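Estrogen receptor (Crassostrea gigas, PDB 4N1Y) is a nuclear hormone receptor of the steroid-receptor family that probably regulates transcription constitutively, without needing a hormone. Local coordinates at residues B[64-77]-B[148-162]. Numbering follows the deposited sequence.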
ATOM      1  N   ASP B  64       0.541  25.836  -1.372  1.00 64.87           N
ATOM      2  CA  ASP B  64      -0.218  26.346  -2.509  1.00 67.16           C
ATOM      3  C   ASP B  64      -1.447  25.492  -2.868  1.00 66.91           C
ATOM      4  O   ASP B  64      -2.244  25.890  -3.720  1.00 71.56           O
ATOM      5  CB  ASP B  64       0.702  26.511  -3.713  1.00 76.05           C
ATOM      6  CG  ASP B  64       1.794  27.534  -3.460  1.00 89.12           C
ATOM      7  OD1 ASP B  64       1.470  28.647  -2.969  1.00 89.42           O
ATOM      8  OD2 ASP B  64       2.978  27.214  -3.721  1.00 90.57           O
ATOM      9  N   LEU B  65      -1.587  24.319  -2.244  1.00 56.81           N
ATOM     10  CA  LEU B  65      -2.823  23.533  -2.337  1.00 57.65           C
ATOM     11  C   LEU B  65      -3.967  24.262  -1.595  1.00 62.68           C
ATOM     12  O   LEU B  65      -3.714  25.096  -0.718  1.00 64.63           O
ATOM     13  CB  LEU B  65      -2.622  22.143  -1.736  1.00 53.56           C
ATOM     14  CG  LEU B  65      -1.441  21.338  -2.272  1.00 55.13           C
ATOM     15  CD1 LEU B  65      -1.310  20.012  -1.557  1.00 38.27           C
ATOM     16  CD2 LEU B  65      -1.606  21.107  -3.757  1.00 60.60           C
ATOM     17  N   SER B  66      -5.217  23.971  -1.946  1.00 47.01           N
ATOM     18  CA  SER B  66      -6.359  24.481  -1.182  1.00 49.02           C
ATOM     19  C   SER B  66      -6.311  23.999   0.276  1.00 61.31           C
ATOM     20  O   SER B  66      -5.746  22.930   0.557  1.00 66.16           O
ATOM     21  CB  SER B  66      -7.669  24.064  -1.845  1.00 49.88           C
ATOM     22  OG  SER B  66      -7.937  22.693  -1.614  1.00 74.40           O
ATOM     23  N   LEU B  67      -6.861  24.786   1.204  1.00 53.55           N
ATOM     24  CA  LEU B  67      -6.881  24.364   2.607  1.00 57.65           C
ATOM     25  C   LEU B  67      -7.534  23.015   2.806  1.00 61.49           C
ATOM     26  O   LEU B  67      -6.952  22.136   3.444  1.00 60.65           O
ATOM     27  CB  LEU B  67      -7.578  25.378   3.500  1.00 62.05           C
ATOM     28  CG  LEU B  67      -6.803  26.622   3.928  1.00 74.31           C
ATOM     29  CD1 LEU B  67      -6.556  26.510   5.422  1.00 85.21           C
ATOM     30  CD2 LEU B  67      -5.481  26.771   3.201  1.00 67.68           C
ATOM     31  N   SER B  68      -8.720  22.839   2.239  1.00 54.63           N
ATOM     32  CA  SER B  68      -9.401  21.558   2.353  1.00 56.14           C
ATOM     33  C   SER B  68      -8.486  20.377   1.912  1.00 51.57           C
ATOM     34  O   SER B  68      -8.461  19.331   2.558  1.00 49.64           O
ATOM     35  CB  SER B  68     -10.703  21.579   1.544  1.00 54.41           C
ATOM     36  OG  SER B  68     -10.550  20.892   0.316  1.00 62.45           O
ATOM     37  N   ASP B  69      -7.720  20.553   0.840  1.00 52.65           N
ATOM     38  CA  ASP B  69      -6.870  19.470   0.348  1.00 53.26           C
ATOM     39  C   ASP B  69      -5.598  19.312   1.200  1.00 51.31           C
ATOM     40  O   ASP B  69      -5.088  18.199   1.360  1.00 51.95           O
ATOM     41  CB  ASP B  69      -6.522  19.690  -1.126  1.00 56.54           C
ATOM     42  CG  ASP B  69      -7.730  19.499  -2.045  1.00 72.33           C
ATOM     43  OD1 ASP B  69      -8.725  18.874  -1.612  1.00 77.49           O
ATOM     44  OD2 ASP B  69      -7.690  19.977  -3.200  1.00 78.80           O
ATOM     45  N   GLN B  70      -5.091  20.413   1.751  1.00 43.91           N
ATOM     46  CA  GLN B  70      -4.005  20.319   2.717  1.00 41.42           C
ATOM     47  C   GLN B  70      -4.423  19.456   3.895  1.00 54.52           C
ATOM     48  O   GLN B  70      -3.718  18.525   4.277  1.00 59.72           O
ATOM     49  CB  GLN B  70      -3.564  21.693   3.194  1.00 43.13           C
ATOM     50  CG  GLN B  70      -2.925  22.516   2.101  1.00 46.65           C
ATOM     51  CD  GLN B  70      -2.424  23.830   2.611  1.00 54.68           C
ATOM     52  OE1 GLN B  70      -1.940  23.915   3.738  1.00 62.61           O
ATOM     53  NE2 GLN B  70      -2.485  24.859   1.776  1.00 59.63           N
ATOM     54  N   VAL B  71      -5.586  19.748   4.458  1.00 60.72           N
ATOM     55  CA  VAL B  71      -6.088  18.934   5.541  1.00 43.02           C
ATOM     56  C   VAL B  71      -6.287  17.512   5.025  1.00 41.61           C
ATOM     57  O   VAL B  71      -5.874  16.557   5.672  1.00 40.10           O
ATOM     58  CB  VAL B  71      -7.403  19.493   6.117  1.00 51.61           C
ATOM     59  CG1 VAL B  71      -8.050  18.482   7.047  1.00 45.79           C
ATOM     60  CG2 VAL B  71      -7.149  20.828   6.840  1.00 47.54           C
ATOM     61  N   HIS B  72      -6.841  17.368   3.825  1.00 41.13           N
ATOM     62  CA  HIS B  72      -7.200  16.038   3.342  1.00 39.92           C
ATOM     63  C   HIS B  72      -6.014  15.112   3.217  1.00 45.56           C
ATOM     64  O   HIS B  72      -6.099  13.956   3.613  1.00 56.55           O
ATOM     65  CB  HIS B  72      -7.922  16.102   2.004  1.00 46.74           C
ATOM     66  CG  HIS B  72      -8.250  14.755   1.447  1.00 50.66           C
ATOM     67  ND1 HIS B  72      -9.331  14.016   1.878  1.00 57.05           N
ATOM     68  CD2 HIS B  72      -7.658  14.019   0.476  1.00 55.65           C
ATOM     69  CE1 HIS B  72      -9.373  12.873   1.219  1.00 53.93           C
ATOM     70  NE2 HIS B  72      -8.375  12.853   0.356  1.00 52.96           N
ATOM     71  N   LEU B  73      -4.918  15.613   2.666  1.00 38.07           N
ATOM     72  CA  LEU B  73      -3.706  14.821   2.521  1.00 40.21           C
ATOM     73  C   LEU B  73      -3.239  14.280   3.870  1.00 42.80           C
ATOM     74  O   LEU B  73      -3.017  13.079   4.035  1.00 42.42           O
ATOM     75  CB  LEU B  73      -2.618  15.671   1.863  1.00 44.14           C
ATOM     76  CG  LEU B  73      -2.954  15.872   0.392  1.00 37.64           C
ATOM     77  CD1 LEU B  73      -1.905  16.664  -0.289  1.00 38.89           C
ATOM     78  CD2 LEU B  73      -3.038  14.501  -0.224  1.00 38.59           C
ATOM     79  N   ILE B  74      -3.136  15.184   4.834  1.00 44.83           N
ATOM     80  CA  ILE B  74      -2.781  14.842   6.196  1.00 43.97           C
ATOM     81  C   ILE B  74      -3.740  13.800   6.788  1.00 43.61           C
ATOM     82  O   ILE B  74      -3.300  12.812   7.402  1.00 40.08           O
ATOM     83  CB  ILE B  74      -2.814  16.096   7.081  1.00 47.38           C
ATOM     84  CG1 ILE B  74      -1.844  17.138   6.541  1.00 43.85           C
ATOM     85  CG2 ILE B  74      -2.523  15.749   8.525  1.00 49.07           C
ATOM     86  CD1 ILE B  74      -0.418  16.774   6.760  1.00 44.80           C
ATOM     87  N   GLU B  75      -5.039  13.993   6.561  1.00 38.63           N
ATOM     88  CA  GLU B  75      -6.036  13.070   7.090  1.00 42.49           C
ATOM     89  C   GLU B  75      -5.832  11.667   6.512  1.00 48.78           C
ATOM     90  O   GLU B  75      -5.978  10.668   7.216  1.00 51.75           O
ATOM     91  CB  GLU B  75      -7.457  13.561   6.787  1.00 47.56           C
ATOM     92  CG  GLU B  75      -8.009  14.565   7.812  1.00 50.51           C
ATOM     93  CD  GLU B  75      -9.322  15.201   7.378  1.00 61.40           C
ATOM     94  OE1 GLU B  75      -9.853  14.827   6.307  1.00 70.87           O
ATOM     95  OE2 GLU B  75      -9.820  16.087   8.105  1.00 65.40           O
ATOM     96  N   CYS B  76      -5.419  11.582   5.255  1.00 45.62           N
ATOM     97  CA  CYS B  76      -5.210  10.265   4.682  1.00 49.68           C
ATOM     98  C   CYS B  76      -3.981   9.563   5.253  1.00 52.09           C
ATOM     99  O   CYS B  76      -4.070   8.402   5.653  1.00 60.48           O
ATOM    100  CB  CYS B  76      -5.098  10.346   3.161  1.00 49.53           C
ATOM    101  SG  CYS B  76      -6.627  10.787   2.298  1.00 53.87           S
ATOM    102  N   CYS B  77      -2.860  10.274   5.355  1.00 37.29           N
ATOM    103  CA  CYS B  77      -1.581   9.592   5.496  1.00 42.59           C
ATOM    104  C   CYS B  77      -0.847   9.792   6.834  1.00 50.50           C
ATOM    105  O   CYS B  77       0.303   9.356   6.967  1.00 49.19           O
ATOM    106  CB  CYS B  77      -0.653  10.035   4.365  1.00 41.97           C
ATOM    107  SG  CYS B  77       0.054  11.670   4.676  1.00 43.06           S
ATOM    108  N   LEU B 148       3.163  11.681   1.751  1.00 40.36           N
ATOM    109  CA  LEU B 148       2.218  12.784   1.839  1.00 34.58           C
ATOM    110  C   LEU B 148       1.506  13.077   0.519  1.00 47.38           C
ATOM    111  O   LEU B 148       0.289  13.069   0.461  1.00 52.79           O
ATOM    112  CB  LEU B 148       2.954  14.034   2.304  1.00 36.54           C
ATOM    113  CG  LEU B 148       2.151  15.318   2.357  1.00 40.52           C
ATOM    114  CD1 LEU B 148       1.096  15.204   3.426  1.00 41.11           C
ATOM    115  CD2 LEU B 148       3.092  16.468   2.649  1.00 42.12           C
ATOM    116  N   VAL B 149       2.266  13.303  -0.550  1.00 50.13           N
ATOM    117  CA  VAL B 149       1.654  13.707  -1.811  1.00 50.71           C
ATOM    118  C   VAL B 149       1.009  12.532  -2.544  1.00 46.81           C
ATOM    119  O   VAL B 149       0.213  12.737  -3.465  1.00 51.17           O
ATOM    120  CB  VAL B 149       2.685  14.391  -2.763  1.00 46.69           C
ATOM    121  CG1 VAL B 149       3.446  15.483  -2.024  1.00 38.13           C
ATOM    122  CG2 VAL B 149       3.653  13.372  -3.338  1.00 50.97           C
ATOM    123  N   ASN B 150       1.332  11.311  -2.118  1.00 47.96           N
ATOM    124  CA  ASN B 150       0.735  10.109  -2.698  1.00 42.31           C
ATOM    125  C   ASN B 150      -0.430   9.625  -1.835  1.00 45.11           C
ATOM    126  O   ASN B 150      -0.977   8.540  -2.063  1.00 43.36           O
ATOM    127  CB  ASN B 150       1.767   8.992  -2.810  1.00 36.46           C
ATOM    128  CG  ASN B 150       1.329   7.876  -3.750  1.00 48.96           C
ATOM    129  OD1 ASN B 150       0.873   8.141  -4.867  1.00 60.73           O
ATOM    130  ND2 ASN B 150       1.429   6.620  -3.290  1.00 36.30           N
ATOM    131  N   ALA B 151      -0.807  10.432  -0.844  1.00 44.12           N
ATOM    132  CA  ALA B 151      -1.833  10.018   0.112  1.00 58.59           C
ATOM    133  C   ALA B 151      -3.155   9.682  -0.567  1.00 55.26           C
ATOM    134  O   ALA B 151      -3.742   8.638  -0.312  1.00 50.14           O
ATOM    135  CB  ALA B 151      -2.051  11.097   1.162  1.00 61.49           C
ATOM    136  N   GLU B 152      -3.600  10.544  -1.471  1.00 57.92           N
ATOM    137  CA  GLU B 152      -4.914  10.357  -2.071  1.00 54.55           C
ATOM    138  C   GLU B 152      -4.700  10.136  -3.541  1.00 52.61           C
ATOM    139  O   GLU B 152      -3.930  10.859  -4.165  1.00 67.26           O
ATOM    140  CB  GLU B 152      -5.814  11.573  -1.820  1.00 48.80           C
ATOM    141  CG  GLU B 152      -7.137  11.524  -2.540  1.00 47.11           C
ATOM    142  CD  GLU B 152      -8.070  10.435  -2.025  1.00 45.02           C
ATOM    143  OE1 GLU B 152      -8.184   9.376  -2.680  1.00 42.53           O
ATOM    144  OE2 GLU B 152      -8.703  10.645  -0.969  1.00 46.60           O
ATOM    145  N   VAL B 153      -5.334   9.106  -4.087  1.00 39.89           N
ATOM    146  CA  VAL B 153      -5.168   8.803  -5.504  1.00 45.53           C
ATOM    147  C   VAL B 153      -6.348   9.315  -6.321  1.00 51.73           C
ATOM    148  O   VAL B 153      -6.247   9.488  -7.536  1.00 56.19           O
ATOM    149  CB  VAL B 153      -4.991   7.289  -5.742  1.00 40.17           C
ATOM    150  CG1 VAL B 153      -6.291   6.508  -5.450  1.00 32.28           C
ATOM    151  CG2 VAL B 153      -4.468   7.030  -7.157  1.00 36.31           C
ATOM    152  N   ARG B 154      -7.460   9.561  -5.639  1.00 47.46           N
ATOM    153  CA  ARG B 154      -8.647  10.154  -6.247  1.00 43.60           C
ATOM    154  C   ARG B 154      -8.412  11.630  -6.552  1.00 37.83           C
ATOM    155  O   ARG B 154      -7.637  12.300  -5.877  1.00 46.69           O
ATOM    156  CB  ARG B 154      -9.848   9.985  -5.312  1.00 38.38           C
ATOM    157  CG  ARG B 154     -10.339   8.548  -5.145  1.00 49.31           C
ATOM    158  CD  ARG B 154     -11.434   8.476  -4.085  1.00 50.47           C
ATOM    159  NE  ARG B 154     -10.957   9.036  -2.818  1.00 58.53           N
ATOM    160  CZ  ARG B 154     -11.699   9.200  -1.724  1.00 62.51           C
ATOM    161  NH1 ARG B 154     -12.989   8.867  -1.723  1.00 60.63           N
ATOM    162  NH2 ARG B 154     -11.148   9.725  -0.630  1.00 54.34           N
ATOM    163  N   ARG B 155      -9.142  12.153  -7.520  1.00 39.99           N
ATOM    164  CA  ARG B 155      -8.962  13.537  -7.951  1.00 42.36           C
ATOM    165  C   ARG B 155      -9.515  14.577  -6.983  1.00 49.56           C
ATOM    166  O   ARG B 155     -10.710  14.601  -6.673  1.00 61.97           O
ATOM    167  CB  ARG B 155      -9.616  13.704  -9.314  1.00 42.64           C
ATOM    168  CG  ARG B 155      -8.780  13.218 -10.457  1.00 43.47           C
ATOM    169  CD  ARG B 155      -9.569  13.273 -11.755  1.00 55.13           C
ATOM    170  NE  ARG B 155      -8.714  12.950 -12.885  1.00 58.87           N
ATOM    171  CZ  ARG B 155      -7.828  13.806 -13.370  1.00 54.63           C
ATOM    172  NH1 ARG B 155      -7.774  15.020 -12.853  1.00 52.30           N
ATOM    173  NH2 ARG B 155      -7.045  13.479 -14.387  1.00 53.48           N
ATOM    174  N   LEU B 156      -8.625  15.447  -6.526  1.00 44.29           N
ATOM    175  CA  LEU B 156      -8.977  16.581  -5.684  1.00 47.09           C
ATOM    176  C   LEU B 156      -8.964  17.901  -6.473  1.00 53.88           C
ATOM    177  O   LEU B 156      -8.429  17.965  -7.573  1.00 56.35           O
ATOM    178  CB  LEU B 156      -8.006  16.679  -4.514  1.00 44.80           C
ATOM    179  CG  LEU B 156      -7.958  15.543  -3.504  1.00 43.34           C
ATOM    180  CD1 LEU B 156      -6.751  15.774  -2.642  1.00 38.21           C
ATOM    181  CD2 LEU B 156      -9.222  15.516  -2.657  1.00 43.19           C
ATOM    182  N   ALA B 157      -9.532  18.955  -5.901  1.00 50.56           N
ATOM    183  CA  ALA B 157      -9.495  20.270  -6.528  1.00 50.58           C
ATOM    184  C   ALA B 157      -8.059  20.675  -6.891  1.00 52.17           C
ATOM    185  O   ALA B 157      -7.797  21.271  -7.940  1.00 54.92           O
ATOM    186  CB  ALA B 157     -10.127  21.292  -5.614  1.00 49.85           C
ATOM    187  N   SER B 158      -7.126  20.347  -6.015  1.00 47.00           N
ATOM    188  CA  SER B 158      -5.743  20.744  -6.209  1.00 54.30           C
ATOM    189  C   SER B 158      -4.966  19.720  -7.042  1.00 54.99           C
ATOM    190  O   SER B 158      -3.745  19.605  -6.919  1.00 49.07           O
ATOM    191  CB  SER B 158      -5.072  20.957  -4.855  1.00 53.85           C
ATOM    192  OG  SER B 158      -5.773  21.936  -4.104  1.00 58.78           O
ATOM    193  N   TYR B 159      -5.683  18.960  -7.866  1.00 49.31           N
ATOM    194  CA  TYR B 159      -5.077  17.889  -8.650  1.00 50.96           C
ATOM    195  C   TYR B 159      -3.789  18.290  -9.371  1.00 46.52           C
ATOM    196  O   TYR B 159      -2.788  17.585  -9.290  1.00 56.34           O
ATOM    197  CB  TYR B 159      -6.075  17.354  -9.671  1.00 49.96           C
ATOM    198  CG  TYR B 159      -5.496  16.296 -10.578  1.00 50.02           C
ATOM    199  CD1 TYR B 159      -5.406  14.977 -10.157  1.00 51.22           C
ATOM    200  CD2 TYR B 159      -5.038  16.611 -11.858  1.00 50.22           C
ATOM    201  CE1 TYR B 159      -4.884  14.000 -10.976  1.00 54.48           C
ATOM    202  CE2 TYR B 159      -4.509  15.626 -12.694  1.00 50.92           C
ATOM    203  CZ  TYR B 159      -4.434  14.327 -12.237  1.00 54.41           C
ATOM    204  OH  TYR B 159      -3.921  13.330 -13.029  1.00 64.95           O
ATOM    205  N   ASN B 160      -3.825  19.420 -10.063  1.00 52.42           N
ATOM    206  CA  ASN B 160      -2.683  19.901 -10.826  1.00 56.43           C
ATOM    207  C   ASN B 160      -1.410  20.038 -10.060  1.00 50.56           C
ATOM    208  O   ASN B 160      -0.367  19.502 -10.427  1.00 48.85           O
ATOM    209  CB  ASN B 160      -2.973  21.280 -11.370  1.00 72.64           C
ATOM    210  CG  ASN B 160      -3.838  21.234 -12.532  1.00 91.01           C
ATOM    211  OD1 ASN B 160      -3.884  20.217 -13.218  1.00 90.08           O
ATOM    212  ND2 ASN B 160      -4.534  22.336 -12.804  1.00103.78           N
ATOM    213  N   GLN B 161      -1.551  20.737  -8.946  1.00 42.26           N
ATOM    214  CA  GLN B 161      -0.448  21.150  -8.114  1.00 48.93           C
ATOM    215  C   GLN B 161       0.171  19.930  -7.453  1.00 51.51           C
ATOM    216  O   GLN B 161       1.391  19.833  -7.327  1.00 59.77           O
ATOM    217  CB  GLN B 161      -0.986  22.144  -7.114  1.00 51.15           C
ATOM    218  CG  GLN B 161      -2.143  22.879  -7.785  1.00 73.21           C
ATOM    219  CD  GLN B 161      -2.902  23.825  -6.888  1.00 88.47           C
ATOM    220  OE1 GLN B 161      -2.332  24.470  -6.005  1.00 96.07           O
ATOM    221  NE2 GLN B 161      -4.220  23.885  -7.092  1.00 84.92           N
ATOM    222  N   ILE B 162      -0.691  19.007  -7.032  1.00 45.73           N
ATOM    223  CA  ILE B 162      -0.276  17.734  -6.476  1.00 43.79           C
ATOM    224  C   ILE B 162       0.486  16.943  -7.531  1.00 44.86           C
ATOM    225  O   ILE B 162       1.481  16.281  -7.246  1.00 39.41           O
ATOM    226  CB  ILE B 162      -1.476  16.937  -5.991  1.00 42.21           C
ATOM    227  CG1 ILE B 162      -2.214  17.706  -4.904  1.00 41.20           C
ATOM    228  CG2 ILE B 162      -1.048  15.588  -5.505  1.00 33.64           C
ATOM    229  CD1 ILE B 162      -3.560  17.108  -4.614  1.00 46.93           C
TER
HETATM  230  O   HOH W   1     -10.817  18.681  -3.112  1.00 53.87           O
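H72 donates from NE2 to E152 OE2 over 2.6 Å, reaching the anti lone pair. The acceptor lies 3° out of the ring plane, and ring and carboxylate are nearly coplanar. With CG anti to the backbone N (chi1 177°), the imidazole extends from helix 67-89 to meet the acid. R154 grips the same carboxylate side-on, NE to OE1 and NH2 to OE2 in a salt bridge (R154 NH2 to E152 OE2, 2.6 Å), while R154 N also donates to OE1. R154 NH1 pairs in turn with E121 of the second subunit, which places this network at the dimer interface.

The other polar group centres on D69 and S158. D69 OD2 accepts from both S158 N and S158 OG, the latter at its anti lone pair and each at 2.9 Å; S158 OG in turn receives S66 N at 3.0 Å and a nearly straight 169°. A water joins D69 OD1 to A157 N. S66 is the N-cap of helix 67-89, its OG accepting from D69 N at 3.3 Å.

Between these groups, L156 CD2 sits over one face of the H72 ring, a CH-pi contact 4.2 Å from its centroid. Farther along the helix, L73 CD2 packs on A151 CB (3.8 Å) and L73 CB on L148 CD1; A151 CB also meets C76 CB and C77 CB, and L148 CD1 meets I74 CD1 and C77 SG. At the other end, before the helix begins, L65 CD2 meets I162 CG1 at 3.6 Å, beside S158 CB and Q161 CB.

Were E152 an alanine, H72 NE2 would probably lose its acceptor and R154 NE and NH2 their carboxylate, leaving R154 to E121 of the second subunit. In this all-helical nuclear-receptor ligand-binding domain, two carboxylates and the S158 hydroxyl, with apolar contacts alongside, fasten the loop between helices 137-149 and 159-180 onto the first half of helix 67-89, and the shared anion probably offsets the charge of R154 beside H72.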